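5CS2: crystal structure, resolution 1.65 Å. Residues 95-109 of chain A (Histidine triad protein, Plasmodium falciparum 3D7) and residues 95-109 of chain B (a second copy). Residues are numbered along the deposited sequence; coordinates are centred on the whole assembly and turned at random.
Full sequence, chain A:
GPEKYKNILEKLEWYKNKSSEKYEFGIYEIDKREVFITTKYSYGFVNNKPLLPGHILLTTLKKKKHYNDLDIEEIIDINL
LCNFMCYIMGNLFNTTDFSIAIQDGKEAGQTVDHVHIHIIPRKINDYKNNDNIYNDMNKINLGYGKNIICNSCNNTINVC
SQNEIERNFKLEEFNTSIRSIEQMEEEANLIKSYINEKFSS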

# COMPACT_ATOMS: atom_id res chain seq x y z
N THR A 95 17.72 -8.26 0.25
CA THR A 95 16.63 -8.73 -0.60
C THR A 95 16.05 -7.61 -1.39
O THR A 95 16.14 -6.44 -1.02
CB THR A 95 15.54 -9.54 0.16
OG1 THR A 95 14.66 -10.13 -0.81
CG2 THR A 95 14.73 -8.68 1.16
N THR A 96 15.44 -7.98 -2.50
CA THR A 96 14.80 -7.01 -3.35
C THR A 96 13.28 -7.27 -3.26
O THR A 96 12.53 -6.51 -3.85
CB THR A 96 15.28 -7.19 -4.80
OG1 THR A 96 14.91 -8.50 -5.24
CG2 THR A 96 16.81 -7.01 -4.94
N ASP A 97 12.86 -8.38 -2.62
CA ASP A 97 11.45 -8.80 -2.62
C ASP A 97 10.75 -8.64 -1.28
O ASP A 97 11.31 -8.96 -0.23
CB ASP A 97 11.30 -10.24 -3.10
CG ASP A 97 11.87 -10.52 -4.49
OD1 ASP A 97 12.24 -9.54 -5.20
OD2 ASP A 97 11.93 -11.71 -4.87
N PHE A 98 9.50 -8.12 -1.33
CA PHE A 98 8.73 -7.84 -0.12
C PHE A 98 7.27 -8.15 -0.33
O PHE A 98 6.76 -7.98 -1.45
CB PHE A 98 8.81 -6.33 0.23
CG PHE A 98 10.21 -5.80 0.40
CD1 PHE A 98 10.85 -5.88 1.62
CD2 PHE A 98 10.91 -5.34 -0.70
CE1 PHE A 98 12.18 -5.48 1.76
CE2 PHE A 98 12.24 -4.93 -0.57
CZ PHE A 98 12.86 -5.00 0.66
N SER A 99 6.60 -8.56 0.73
CA SER A 99 5.14 -8.68 0.77
C SER A 99 4.72 -7.41 1.52
O SER A 99 5.23 -7.11 2.61
CB SER A 99 4.68 -9.92 1.53
OG SER A 99 5.00 -11.11 0.84
N ILE A 100 3.88 -6.60 0.88
CA ILE A 100 3.43 -5.36 1.48
C ILE A 100 1.92 -5.47 1.60
O ILE A 100 1.27 -5.80 0.61
CB ILE A 100 3.86 -4.13 0.65
CG1 ILE A 100 5.40 -4.13 0.35
CG2 ILE A 100 3.38 -2.83 1.32
CD1 ILE A 100 5.72 -3.21 -0.80
N ALA A 101 1.36 -5.22 2.79
CA ALA A 101 -0.10 -5.41 2.90
C ALA A 101 -0.76 -4.63 3.99
O ALA A 101 -0.15 -4.41 5.04
CB ALA A 101 -0.44 -6.87 3.07
N ILE A 102 -2.06 -4.29 3.75
CA ILE A 102 -2.94 -3.67 4.75
C ILE A 102 -4.13 -4.62 4.94
O ILE A 102 -4.75 -5.01 3.95
CB ILE A 102 -3.42 -2.26 4.36
CG1 ILE A 102 -2.25 -1.29 4.06
CG2 ILE A 102 -4.36 -1.67 5.45
CD1 ILE A 102 -2.72 0.13 3.63
N GLN A 103 -4.41 -5.07 6.19
CA GLN A 103 -5.60 -5.86 6.49
C GLN A 103 -6.59 -4.78 6.91
O GLN A 103 -6.62 -4.37 8.08
CB GLN A 103 -5.34 -6.86 7.64
CG GLN A 103 -4.23 -7.84 7.34
CD GLN A 103 -3.81 -8.54 8.59
OE1 GLN A 103 -3.25 -7.94 9.51
NE2 GLN A 103 -4.13 -9.81 8.68
N ASP A 104 -7.30 -4.20 5.93
CA ASP A 104 -8.18 -3.07 6.16
C ASP A 104 -9.57 -3.49 6.65
O ASP A 104 -10.54 -3.42 5.91
CB ASP A 104 -8.25 -2.19 4.90
CG ASP A 104 -9.03 -0.91 5.04
OD1 ASP A 104 -9.11 -0.38 6.17
OD2 ASP A 104 -9.48 -0.38 4.00
N GLY A 105 -9.65 -3.88 7.92
CA GLY A 105 -10.92 -4.27 8.51
C GLY A 105 -10.93 -5.68 9.05
O GLY A 105 -10.14 -6.53 8.63
N LYS A 106 -11.89 -5.96 9.96
CA LYS A 106 -11.99 -7.25 10.61
C LYS A 106 -12.09 -8.44 9.64
O LYS A 106 -11.45 -9.48 9.87
CB LYS A 106 -13.16 -7.26 11.63
CG LYS A 106 -13.04 -8.35 12.69
CD LYS A 106 -13.96 -8.10 13.89
CE LYS A 106 -13.51 -8.85 15.13
NZ LYS A 106 -12.23 -8.31 15.69
N GLU A 107 -12.88 -8.29 8.56
CA GLU A 107 -13.04 -9.40 7.62
C GLU A 107 -11.80 -9.58 6.71
O GLU A 107 -11.68 -10.60 6.04
CB GLU A 107 -14.37 -9.30 6.87
CG GLU A 107 -15.55 -9.32 7.86
CD GLU A 107 -15.49 -10.40 8.95
OE1 GLU A 107 -15.77 -10.08 10.13
OE2 GLU A 107 -15.15 -11.55 8.62
N ALA A 108 -10.84 -8.64 6.79
CA ALA A 108 -9.55 -8.79 6.12
C ALA A 108 -8.47 -9.31 7.12
O ALA A 108 -7.29 -9.44 6.76
CB ALA A 108 -9.11 -7.48 5.51
N GLY A 109 -8.90 -9.67 8.34
CA GLY A 109 -8.00 -10.21 9.36
C GLY A 109 -7.34 -9.20 10.28
O GLY A 109 -6.40 -9.56 11.00
N THR B 95 -19.27 -2.94 1.49
CA THR B 95 -18.31 -3.40 2.49
C THR B 95 -17.42 -2.29 2.93
O THR B 95 -17.22 -1.30 2.23
CB THR B 95 -17.51 -4.66 2.05
OG1 THR B 95 -16.78 -5.14 3.19
CG2 THR B 95 -16.54 -4.38 0.88
N THR B 96 -16.89 -2.46 4.13
CA THR B 96 -15.98 -1.49 4.67
C THR B 96 -14.59 -2.16 4.73
O THR B 96 -13.64 -1.48 5.10
CB THR B 96 -16.43 -1.09 6.09
OG1 THR B 96 -16.40 -2.26 6.92
CG2 THR B 96 -17.85 -0.47 6.10
N ASP B 97 -14.50 -3.48 4.47
CA ASP B 97 -13.26 -4.24 4.65
C ASP B 97 -12.60 -4.67 3.36
O ASP B 97 -13.27 -5.13 2.43
CB ASP B 97 -13.48 -5.45 5.55
CG ASP B 97 -14.05 -5.14 6.93
OD1 ASP B 97 -14.11 -3.94 7.30
OD2 ASP B 97 -14.40 -6.11 7.65
N PHE B 98 -11.25 -4.52 3.30
CA PHE B 98 -10.49 -4.83 2.09
C PHE B 98 -9.16 -5.44 2.45
O PHE B 98 -8.58 -5.08 3.48
CB PHE B 98 -10.18 -3.53 1.30
CG PHE B 98 -11.39 -2.72 0.93
CD1 PHE B 98 -12.09 -2.99 -0.24
CD2 PHE B 98 -11.90 -1.78 1.81
CE1 PHE B 98 -13.26 -2.30 -0.54
CE2 PHE B 98 -13.08 -1.09 1.50
CZ PHE B 98 -13.74 -1.36 0.33
N SER B 99 -8.67 -6.31 1.59
CA SER B 99 -7.30 -6.82 1.64
C SER B 99 -6.58 -5.99 0.57
O SER B 99 -7.04 -5.91 -0.58
CB SER B 99 -7.21 -8.30 1.31
OG SER B 99 -7.81 -9.10 2.31
N ILE B 100 -5.53 -5.28 0.97
CA ILE B 100 -4.79 -4.44 0.05
C ILE B 100 -3.37 -4.98 0.03
O ILE B 100 -2.79 -5.16 1.10
CB ILE B 100 -4.84 -2.96 0.45
CG1 ILE B 100 -6.32 -2.46 0.67
CG2 ILE B 100 -4.06 -2.09 -0.56
CD1 ILE B 100 -6.33 -1.18 1.48
N ALA B 101 -2.81 -5.26 -1.15
CA ALA B 101 -1.46 -5.85 -1.14
C ALA B 101 -0.67 -5.64 -2.39
O ALA B 101 -1.24 -5.58 -3.48
CB ALA B 101 -1.53 -7.33 -0.86
N ILE B 102 0.68 -5.60 -2.21
CA ILE B 102 1.66 -5.57 -3.31
C ILE B 102 2.54 -6.81 -3.16
O ILE B 102 3.08 -7.03 -2.07
CB ILE B 102 2.52 -4.28 -3.34
CG1 ILE B 102 1.65 -2.99 -3.39
CG2 ILE B 102 3.53 -4.32 -4.52
CD1 ILE B 102 2.50 -1.68 -3.38
N GLN B 103 2.64 -7.66 -4.20
CA GLN B 103 3.56 -8.80 -4.20
C GLN B 103 4.79 -8.20 -4.89
O GLN B 103 4.88 -8.18 -6.12
CB GLN B 103 3.00 -9.99 -5.01
CG GLN B 103 1.68 -10.50 -4.48
CD GLN B 103 1.04 -11.41 -5.49
OE1 GLN B 103 0.62 -10.98 -6.56
NE2 GLN B 103 1.00 -12.68 -5.18
N ASP B 104 5.66 -7.56 -4.09
CA ASP B 104 6.81 -6.83 -4.61
C ASP B 104 8.01 -7.73 -4.91
O ASP B 104 9.00 -7.70 -4.18
CB ASP B 104 7.16 -5.67 -3.68
CG ASP B 104 8.25 -4.75 -4.16
OD1 ASP B 104 8.42 -4.61 -5.40
OD2 ASP B 104 8.86 -4.06 -3.30
N GLY B 105 7.93 -8.49 -5.99
CA GLY B 105 9.03 -9.36 -6.39
C GLY B 105 8.64 -10.82 -6.48
O GLY B 105 7.67 -11.26 -5.86
N LYS B 106 9.45 -11.60 -7.22
CA LYS B 106 9.18 -13.01 -7.45
C LYS B 106 9.00 -13.83 -6.17
O LYS B 106 8.10 -14.68 -6.10
CB LYS B 106 10.26 -13.63 -8.37
CG LYS B 106 9.81 -14.92 -9.06
CD LYS B 106 10.71 -15.28 -10.25
CE LYS B 106 10.03 -16.22 -11.23
NZ LYS B 106 8.91 -15.56 -11.97
N GLU B 107 9.84 -13.58 -5.15
CA GLU B 107 9.74 -14.36 -3.92
C GLU B 107 8.54 -13.93 -3.05
O GLU B 107 8.18 -14.63 -2.10
CB GLU B 107 11.08 -14.40 -3.17
CG GLU B 107 12.17 -15.03 -4.07
CD GLU B 107 11.79 -16.32 -4.78
OE1 GLU B 107 12.09 -16.46 -5.99
OE2 GLU B 107 11.16 -17.20 -4.14
N ALA B 108 7.86 -12.83 -3.44
CA ALA B 108 6.60 -12.43 -2.82
C ALA B 108 5.39 -12.91 -3.66
O ALA B 108 4.23 -12.61 -3.33
CB ALA B 108 6.56 -10.93 -2.64
N GLY B 109 5.66 -13.72 -4.69
CA GLY B 109 4.60 -14.28 -5.54
C GLY B 109 4.19 -13.46 -6.75
O GLY B 109 3.17 -13.76 -7.37
O HOH W 1 12.00 -10.10 -7.91
O HOH W 2 3.21 -11.57 -1.05
O HOH W 3 -13.91 -3.70 10.06
O HOH W 4 -6.13 -9.44 4.32

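At the centre of this contact, A101(A) meets A101(B) across an exact two-fold axis, their CB atoms 4.1 Å apart. The two strands run antiparallel here with CA atoms of this pair only 4.3 Å apart, a closeness that the small alanine side chains accommodate. On the other face of the sheet, I100(A) packs beside I102(B), CB to CB 4.2 Å, and symmetry repeats the pair. Branched at CB, isoleucine favours extended backbone and covers the strand next to it with hydrocarbon.

Between these two layers of side chains, the backbones join the two strands into one continuous sheet. I102(B) N donates to I100(A) O at 2.9 Å, and I100(A) N donates to I102(B) O at 3.1 Å, both nearly straight. A101(B) CA adds a CA-H...O contact to I100(A) O at 3.2 Å.

Farther out, F98(A) and D104(B) form the next hydrogen-bonded pair: F98(A) N to D104(B) O and D104(B) N to F98(A) O are each 2.9 Å, the second more bent. D104(B) OD2 lies at the edge of the F98(A) ring, 3.5 Å from CD2, where the ring's slightly positive hydrogens suit a carboxylate.

At the polar edge, D97(A) reaches across to the turn after the partner strand. Its OD2 accepts a hydrogen bond from E107(B) N at 2.8 Å, while a water links its OD1 to K106(B) N, 2.8 Å from OD1 and 3.0 Å from N. T96(A) OG1 steadies the carboxylate by donating to D97(A) OD1 at 2.9 Å. Glycine suits position 105 doubly: its backbone angles disfavour a side chain, and a CB on G105(B) would lie 2.1 Å from D97(A) OD1. Beyond it, the small A108(B) fits close to the partner strand, its CB 3.2 Å from F98(A) O.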